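Long-range contacts in shikimate 5-dehydrogenase (Mycobacterium fortuitum subsp. fortuitum DSM 46621, PDB 4XIJ), which probably catalyses the NADP-dependent interconversion of 3-dehydroshikimate and shikimate, the fourth of the seven steps leading to chorismate: residues D111-T119 with A140-L148; V150-E160 with A175-G183. One frame throughout, in Å; residues are numbered along the deposited sequence. Where two conformers were deposited one is given.

The two contacts lie about 17 Å apart, centre to centre, and are joined by consecutive elements, helix 138-147 of interaction 1 leading into strand 152-157 of interaction 2. Interaction 1 sets this helix against helix 114-122, which begins just after strand 108-111 of the mixed sheet that contains the strands of the substrate-binding region. Interaction 2 adds edge strand 176-181 to strand 152-157 in the parallel, Rossmann-type sheet, probably the NADP-binding part. They meet where the helix lies on the sheet: Val142 CG2 is 3.8 Å from Ile155 CD1, and Leu145 CB is 3.8 Å from Ile153 CD1. Helix 138-147 thus touches helix 114-122 through Ala140 and Ala144, and the sheet through Val142 and Leu145.

Interaction 1: D111-T119 with A140-L148; sequences DNTDVDGVT and AAVVALAEL
Val115 fits as a knob into a hole formed by Ala140, Val143, Ala144 and Glu147. Its two methyls divide the work: CG1, anti to the backbone N (chi1 169°), points to Glu147, while CG2 lies 4.0 Å from Val143 CG1. The extended Glu147 side chain crosses that of Val115 at about a right angle and brings OE1 to 3.1 Å from Val115 CG1, a close touch of carboxylate on methyl. One turn after Val115, Val118 has its CB and CG1 3.5 Å from Ala144 CB. Thr119 CG2 rests over the same alanine, 3.7 Å from its CB, and Leu148 CD2 comes up to Thr119 CB at 3.7 Å. At the start of the helix Asp114 CB meets Ala140 CB, while its carboxylate forms a salt bridge with Lys77. Asn112 OD1 caps the helix by accepting from Val115 N (3.3 Å), the donor tilted 21° from the carbonyl plane; its ND2 is held by Ser96 O. The small alanines let the axes of 114-119 and 140-147 approach to 8.3 Å, crossing at -56°. No hydrogen bond links the two segments: the contact is mainly apolar fit, with Asn112 capping from within its own segment and Lys77 and Ser96 holding polar ends from outside.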
loop_
_atom_site.group_PDB
_atom_site.type_symbol
_atom_site.label_atom_id
_atom_site.label_comp_id
_atom_site.label_asym_id
_atom_site.label_seq_id
_atom_site.Cartn_x
_atom_site.Cartn_y
_atom_site.Cartn_z
ATOM N N ASP A 111 -0.109 -9.125 8.191
ATOM C CA ASP A 111 -0.717 -7.804 8.246
ATOM C C ASP A 111 -0.697 -7.212 6.852
ATOM O O ASP A 111 -0.011 -7.733 5.937
ATOM C CB ASP A 111 0.013 -6.887 9.252
ATOM C CG ASP A 111 -0.738 -5.593 9.590
ATOM O OD1 ASP A 111 -1.964 -5.457 9.324
ATOM O OD2 ASP A 111 -0.085 -4.703 10.187
ATOM N N ASN A 112 -1.455 -6.143 6.676
ATOM C CA ASN A 112 -1.420 -5.426 5.411
ATOM C C ASN A 112 -1.048 -3.967 5.642
ATOM O O ASN A 112 -1.879 -3.187 6.084
ATOM C CB ASN A 112 -2.777 -5.547 4.678
ATOM C CG ASN A 112 -2.676 -5.031 3.267
ATOM O OD1 ASN A 112 -2.276 -3.861 3.077
ATOM N ND2 ASN A 112 -2.983 -5.882 2.254
ATOM N N THR A 113 0.214 -3.605 5.384
ATOM C CA THR A 113 0.595 -2.228 5.596
ATOM C C THR A 113 0.454 -1.380 4.330
ATOM O O THR A 113 0.725 -0.188 4.369
ATOM C CB THR A 113 2.030 -2.097 6.130
ATOM O OG1 THR A 113 2.966 -2.428 5.077
ATOM C CG2 THR A 113 2.221 -2.972 7.379
ATOM N N ASP A 114 -0.041 -1.971 3.223
ATOM C CA ASP A 114 -0.451 -1.152 2.069
ATOM C C ASP A 114 -1.560 -0.188 2.538
ATOM O O ASP A 114 -1.669 0.939 2.018
ATOM C CB ASP A 114 -0.908 -2.024 0.884
ATOM C CG ASP A 114 0.212 -2.848 0.326
ATOM O OD1 ASP A 114 1.314 -2.314 0.169
ATOM O OD2 ASP A 114 0.018 -4.030 0.031
ATOM N N VAL A 115 -2.366 -0.614 3.520
ATOM C CA VAL A 115 -3.360 0.275 4.094
ATOM C C VAL A 115 -2.693 1.538 4.697
ATOM O O VAL A 115 -3.155 2.686 4.482
ATOM C CB VAL A 115 -4.198 -0.472 5.142
ATOM C CG1 VAL A 115 -5.023 0.490 5.905
ATOM C CG2 VAL A 115 -5.084 -1.526 4.425
ATOM N N ASP A 116 -1.598 1.341 5.451
ATOM C CA ASP A 116 -0.860 2.466 6.005
ATOM C C ASP A 116 -0.260 3.334 4.907
ATOM O O ASP A 116 -0.088 4.551 5.093
ATOM C CB ASP A 116 0.331 2.010 6.865
ATOM C CG ASP A 116 -0.058 1.184 8.052
ATOM O OD1 ASP A 116 -0.877 1.628 8.834
ATOM O OD2 ASP A 116 0.448 0.069 8.181
ATOM N N GLY A 117 0.151 2.712 3.794
ATOM C CA GLY A 117 0.642 3.494 2.672
ATOM C C GLY A 117 -0.335 4.607 2.297
ATOM O O GLY A 117 0.059 5.778 2.089
ATOM N N VAL A 118 -1.617 4.264 2.214
ATOM C CA VAL A 118 -2.595 5.248 1.790
ATOM C C VAL A 118 -3.017 6.128 2.971
ATOM O O VAL A 118 -3.094 7.359 2.812
ATOM C CB VAL A 118 -3.814 4.535 1.177
ATOM C CG1 VAL A 118 -5.002 5.517 0.924
ATOM C CG2 VAL A 118 -3.413 3.839 -0.094
ATOM N N THR A 119 -3.287 5.559 4.154
ATOM C CA THR A 119 -3.718 6.456 5.256
ATOM C C THR A 119 -2.606 7.432 5.649
ATOM O O THR A 119 -2.875 8.597 5.953
ATOM C CB THR A 119 -4.171 5.675 6.548
ATOM O OG1 THR A 119 -3.050 4.928 7.057
ATOM C CG2 THR A 119 -5.318 4.687 6.248
ATOM N N ALA A 140 -6.815 -2.353 -1.084
ATOM C CA ALA A 140 -6.161 -1.670 0.017
ATOM C C ALA A 140 -6.538 -0.200 0.082
ATOM O O ALA A 140 -6.652 0.373 1.195
ATOM C CB ALA A 140 -4.623 -1.816 -0.079
ATOM N N ALA A 141 -6.680 0.435 -1.098
ATOM C CA ALA A 141 -7.093 1.833 -1.133
ATOM C C ALA A 141 -8.503 1.996 -0.511
ATOM O O ALA A 141 -8.733 2.930 0.260
ATOM C CB ALA A 141 -7.066 2.373 -2.562
ATOM N N VAL A 142 -9.441 1.103 -0.833
ATOM C CA VAL A 142 -10.805 1.178 -0.287
ATOM C C VAL A 142 -10.793 1.035 1.242
ATOM O O VAL A 142 -11.402 1.844 1.948
ATOM C CB VAL A 142 -11.710 0.106 -0.905
ATOM C CG1 VAL A 142 -13.076 0.017 -0.150
ATOM C CG2 VAL A 142 -11.948 0.423 -2.410
ATOM N N VAL A 143 -10.059 0.031 1.751
ATOM C CA VAL A 143 -10.036 -0.204 3.194
ATOM C C VAL A 143 -9.356 1.000 3.886
ATOM O O VAL A 143 -9.865 1.467 4.884
ATOM C CB VAL A 143 -9.327 -1.524 3.515
ATOM C CG1 VAL A 143 -9.012 -1.673 5.010
ATOM C CG2 VAL A 143 -10.176 -2.743 3.021
ATOM N N ALA A 144 -8.280 1.528 3.299
ATOM C CA ALA A 144 -7.646 2.714 3.856
ATOM C C ALA A 144 -8.581 3.897 3.901
ATOM O O ALA A 144 -8.608 4.623 4.904
ATOM C CB ALA A 144 -6.383 3.065 3.062
ATOM N N LEU A 145 -9.335 4.131 2.820
ATOM C CA LEU A 145 -10.244 5.271 2.839
ATOM C C LEU A 145 -11.297 5.085 3.925
ATOM O O LEU A 145 -11.647 6.063 4.633
ATOM C CB LEU A 145 -10.867 5.480 1.441
ATOM C CG LEU A 145 -9.874 6.015 0.412
ATOM C CD1 LEU A 145 -10.546 5.910 -1.003
ATOM C CD2 LEU A 145 -9.448 7.431 0.700
ATOM N N ALA A 146 -11.804 3.853 4.091
ATOM C CA ALA A 146 -12.768 3.624 5.155
ATOM C C ALA A 146 -12.132 3.891 6.531
ATOM O O ALA A 146 -12.784 4.428 7.434
ATOM C CB ALA A 146 -13.323 2.209 5.115
ATOM N N GLU A 147 -10.864 3.514 6.676
ATOM C CA GLU A 147 -10.139 3.749 7.937
ATOM C C GLU A 147 -9.855 5.233 8.166
ATOM O O GLU A 147 -9.640 5.661 9.302
ATOM C CB GLU A 147 -8.816 2.971 7.954
ATOM C CG GLU A 147 -9.015 1.472 8.101
ATOM C CD GLU A 147 -7.718 0.790 8.320
ATOM O OE1 GLU A 147 -6.684 1.491 8.351
ATOM O OE2 GLU A 147 -7.735 -0.429 8.539
ATOM N N LEU A 148 -9.841 6.028 7.095
ATOM C CA LEU A 148 -9.727 7.494 7.249
ATOM C C LEU A 148 -11.073 8.126 7.626
ATOM O O LEU A 148 -11.154 9.339 7.810
ATOM C CB LEU A 148 -9.204 8.148 5.968
ATOM C CG LEU A 148 -7.767 7.784 5.590
ATOM C CD1 LEU A 148 -7.371 8.443 4.240
ATOM C CD2 LEU A 148 -6.862 8.263 6.732
#

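Interaction 2: V150-E160 with A175-G183; sequences VQRITIVARDE and AQGGWCDIG
Ala157 O is gripped by two donors from opposite faces of its carbonyl plane, Trp179 NE1 at 3.0 Å and Ile182 N at 3.1 Å. Neither lies on a lone pair: the indole donor is 49° out of the plane and the amide 67°. Trp179 reaches it with CG anti to the backbone N, which carries the indole along the neighbouring strand. Glu160 covers one ring face, its CB 3.8 Å from the centroid of the six-membered ring in a CH-pi contact, and its carboxylate lies 20° from parallel to the ring; Asp181 N lies over the other face. Upstream, the strands pair in parallel from Arg152-Gln176 to Ala157-Asp181, and Cys180 N donates to Ile155 O at 2.8 Å. On the sheet face that also carries Gln176, Val156 and Cys180, Arg152 bends at chi3 to lay its guanidinium over Gln176 CB, 3.6 Å below the plane's centre. Val156 CG1 meets Ile182 CG1 at 3.7 Å. At the end of strand 176-181, Asp181 OD1 accepts from Gly183 N in an Asx turn. The strands belong to a beta-alpha-beta unit, joined through helix 160-172, and the doubly used carbonyl ties both the indole and the departing chain to the C-terminal end of strand 152-157.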
loop_
_atom_site.group_PDB
_atom_site.type_symbol
_atom_site.label_atom_id
_atom_site.label_comp_id
_atom_site.label_asym_id
_atom_site.label_seq_id
_atom_site.Cartn_x
_atom_site.Cartn_y
_atom_site.Cartn_z
ATOM N N VAL A 150 -13.864 8.281 5.787
ATOM C CA VAL A 150 -14.672 8.871 4.709
ATOM C C VAL A 150 -16.097 8.360 4.803
ATOM O O VAL A 150 -16.366 7.253 5.259
ATOM C CB VAL A 150 -14.187 8.549 3.303
ATOM C CG1 VAL A 150 -12.774 9.061 3.038
ATOM C CG2 VAL A 150 -14.376 7.077 3.039
ATOM N N GLN A 151 -17.027 9.214 4.416
ATOM C CA GLN A 151 -18.419 8.804 4.420
ATOM C C GLN A 151 -18.777 8.025 3.134
ATOM O O GLN A 151 -19.530 7.049 3.205
ATOM C CB GLN A 151 -19.325 10.038 4.609
ATOM C CG GLN A 151 -20.821 9.715 4.712
ATOM C CD GLN A 151 -21.458 9.695 3.360
ATOM O OE1 GLN A 151 -20.952 10.324 2.436
ATOM N NE2 GLN A 151 -22.561 8.976 3.223
ATOM N N ARG A 152 -18.220 8.420 1.984
ATOM C CA ARG A 152 -18.556 7.779 0.715
ATOM C C ARG A 152 -17.286 7.493 -0.086
ATOM O O ARG A 152 -16.405 8.360 -0.197
ATOM C CB ARG A 152 -19.480 8.677 -0.120
ATOM C CG ARG A 152 -19.842 8.059 -1.480
ATOM C CD ARG A 152 -20.939 8.805 -2.255
ATOM N NE ARG A 152 -22.257 8.581 -1.641
ATOM C CZ ARG A 152 -23.039 7.513 -1.847
ATOM N NH1 ARG A 152 -22.654 6.526 -2.651
ATOM N NH2 ARG A 152 -24.212 7.419 -1.224
ATOM N N ILE A 153 -17.201 6.302 -0.661
ATOM C CA ILE A 153 -16.132 5.910 -1.554
ATOM C C ILE A 153 -16.730 5.619 -2.912
ATOM O O ILE A 153 -17.628 4.770 -3.036
ATOM C CB ILE A 153 -15.413 4.658 -1.013
ATOM C CG1 ILE A 153 -14.791 4.980 0.347
ATOM C CG2 ILE A 153 -14.359 4.210 -1.975
ATOM C CD1 ILE A 153 -14.278 3.762 1.104
ATOM N N THR A 154 -16.303 6.369 -3.919
ATOM C CA THR A 154 -16.777 6.151 -5.288
ATOM C C THR A 154 -15.647 5.519 -6.110
ATOM O O THR A 154 -14.523 6.061 -6.181
ATOM C CB THR A 154 -17.227 7.481 -5.934
ATOM O OG1 THR A 154 -18.254 8.069 -5.133
ATOM C CG2 THR A 154 -17.750 7.310 -7.381
ATOM N N ILE A 155 -15.952 4.400 -6.756
ATOM C CA ILE A 155 -14.985 3.684 -7.587
ATOM C C ILE A 155 -15.147 4.230 -9.001
ATOM O O ILE A 155 -16.193 4.048 -9.644
ATOM C CB ILE A 155 -15.226 2.166 -7.575
ATOM C CG1 ILE A 155 -15.323 1.634 -6.148
ATOM C CG2 ILE A 155 -14.104 1.433 -8.361
ATOM C CD1 ILE A 155 -14.070 1.821 -5.226
ATOM N N VAL A 156 -14.125 4.918 -9.481
ATOM C CA VAL A 156 -14.127 5.519 -10.823
ATOM C C VAL A 156 -13.329 4.603 -11.696
ATOM O O VAL A 156 -12.104 4.528 -11.585
ATOM C CB VAL A 156 -13.540 6.959 -10.778
ATOM C CG1 VAL A 156 -13.420 7.550 -12.151
ATOM C CG2 VAL A 156 -14.362 7.860 -9.823
ATOM N N ALA A 157 -14.014 3.861 -12.542
ATOM C CA ALA A 157 -13.342 2.833 -13.317
ATOM C C ALA A 157 -14.184 2.495 -14.538
ATOM O O ALA A 157 -15.367 2.850 -14.629
ATOM C CB ALA A 157 -13.104 1.552 -12.467
ATOM N N ARG A 158 -13.577 1.787 -15.471
ATOM C CA ARG A 158 -14.248 1.399 -16.701
ATOM C C ARG A 158 -15.092 0.144 -16.577
ATOM O O ARG A 158 -16.153 0.018 -17.215
ATOM C CB ARG A 158 -13.197 1.163 -17.785
ATOM C CG ARG A 158 -13.775 0.774 -19.120
ATOM C CD ARG A 158 -12.677 0.702 -20.201
ATOM N NE ARG A 158 -12.065 2.018 -20.394
ATOM C CZ ARG A 158 -10.847 2.366 -19.983
ATOM N NH1 ARG A 158 -10.047 1.480 -19.388
ATOM N NH2 ARG A 158 -10.443 3.621 -20.165
ATOM N N ASP A 159 -14.616 -0.818 -15.781
ATOM C CA ASP A 159 -15.251 -2.132 -15.726
ATOM C C ASP A 159 -16.226 -2.191 -14.565
ATOM O O ASP A 159 -15.843 -2.147 -13.423
ATOM C CB ASP A 159 -14.195 -3.244 -15.608
ATOM C CG ASP A 159 -14.785 -4.599 -15.862
ATOM O OD1 ASP A 159 -14.828 -5.015 -17.052
ATOM O OD2 ASP A 159 -15.250 -5.214 -14.871
ATOM N N GLU A 160 -17.521 -2.229 -14.864
ATOM C CA GLU A 160 -18.526 -2.210 -13.819
ATOM C C GLU A 160 -18.472 -3.449 -12.926
ATOM O O GLU A 160 -18.735 -3.369 -11.735
ATOM C CB GLU A 160 -19.905 -2.088 -14.471
ATOM C CG GLU A 160 -21.078 -2.010 -13.468
ATOM C CD GLU A 160 -22.415 -1.626 -14.118
ATOM O OE1 GLU A 160 -22.510 -1.567 -15.383
ATOM O OE2 GLU A 160 -23.383 -1.365 -13.354
ATOM N N ALA A 175 -18.684 2.201 4.936
ATOM C CA ALA A 175 -18.897 3.436 4.175
ATOM C C ALA A 175 -20.055 3.283 3.179
ATOM O O ALA A 175 -20.510 2.170 2.912
ATOM C CB ALA A 175 -17.606 3.823 3.436
ATOM N N GLN A 176 -20.525 4.396 2.621
ATOM C CA GLN A 176 -21.343 4.335 1.406
ATOM C C GLN A 176 -20.432 4.124 0.218
ATOM O O GLN A 176 -19.259 4.544 0.253
ATOM C CB GLN A 176 -22.151 5.612 1.237
ATOM C CG GLN A 176 -23.057 5.857 2.460
ATOM C CD GLN A 176 -23.868 4.608 2.840
ATOM O OE1 GLN A 176 -24.670 4.128 2.034
ATOM N NE2 GLN A 176 -23.657 4.079 4.065
ATOM N N GLY A 177 -20.937 3.435 -0.804
ATOM C CA GLY A 177 -20.131 3.178 -1.979
ATOM C C GLY A 177 -20.936 3.200 -3.245
ATOM O O GLY A 177 -22.157 2.932 -3.223
ATOM N N GLY A 178 -20.255 3.449 -4.353
ATOM C CA GLY A 178 -20.907 3.359 -5.646
ATOM C C GLY A 178 -19.863 3.441 -6.732
ATOM O O GLY A 178 -18.677 3.725 -6.475
ATOM N N TRP A 179 -20.315 3.168 -7.941
ATOM C CA TRP A 179 -19.479 3.133 -9.151
ATOM C C TRP A 179 -19.777 4.316 -10.041
ATOM O O TRP A 179 -20.959 4.696 -10.236
ATOM C CB TRP A 179 -19.733 1.833 -9.963
ATOM C CG TRP A 179 -19.113 1.824 -11.346
ATOM C CD1 TRP A 179 -17.789 1.899 -11.630
ATOM C CD2 TRP A 179 -19.783 1.709 -12.599
ATOM N NE1 TRP A 179 -17.587 1.838 -12.970
ATOM C CE2 TRP A 179 -18.793 1.738 -13.603
ATOM C CE3 TRP A 179 -21.124 1.616 -12.975
ATOM C CZ2 TRP A 179 -19.086 1.647 -14.965
ATOM C CZ3 TRP A 179 -21.430 1.532 -14.343
ATOM C CH2 TRP A 179 -20.405 1.552 -15.323
ATOM N N CYS A 180 -18.710 4.893 -10.596
ATOM C CA CYS A 180 -18.811 5.944 -11.601
ATOM C C CYS A 180 -17.986 5.495 -12.822
ATOM O O CYS A 180 -16.790 5.224 -12.685
ATOM C CB CYS A 180 -18.294 7.271 -11.027
ATOM S SG CYS A 180 -18.337 8.593 -12.198
ATOM N N ASP A 181 -18.619 5.354 -13.993
ATOM C CA ASP A 181 -17.870 5.047 -15.215
ATOM C C ASP A 181 -16.876 6.169 -15.493
ATOM O O ASP A 181 -17.276 7.322 -15.690
ATOM C CB ASP A 181 -18.852 4.895 -16.387
ATOM C CG ASP A 181 -18.216 4.321 -17.633
ATOM O OD1 ASP A 181 -16.983 4.326 -17.782
ATOM O OD2 ASP A 181 -18.984 3.869 -18.502
ATOM N N ILE A 182 -15.586 5.838 -15.564
ATOM C CA ILE A 182 -14.567 6.834 -15.812
ATOM C C ILE A 182 -14.767 7.531 -17.140
ATOM O O ILE A 182 -14.418 8.720 -17.267
ATOM C CB ILE A 182 -13.149 6.185 -15.720
ATOM C CG1 ILE A 182 -12.037 7.238 -15.573
ATOM C CG2 ILE A 182 -12.858 5.192 -16.889
ATOM C CD1 ILE A 182 -10.669 6.593 -15.262
ATOM N N GLY A 183 -15.389 6.824 -18.090
ATOM C CA GLY A 183 -15.619 7.349 -19.420
ATOM C C GLY A 183 -16.982 7.981 -19.613
ATOM O O GLY A 183 -17.331 8.389 -20.731
HETATM O O HOH W 1 -24.469 4.301 -4.637
HETATM O O HOH W 2 -17.648 1.319 -19.048
#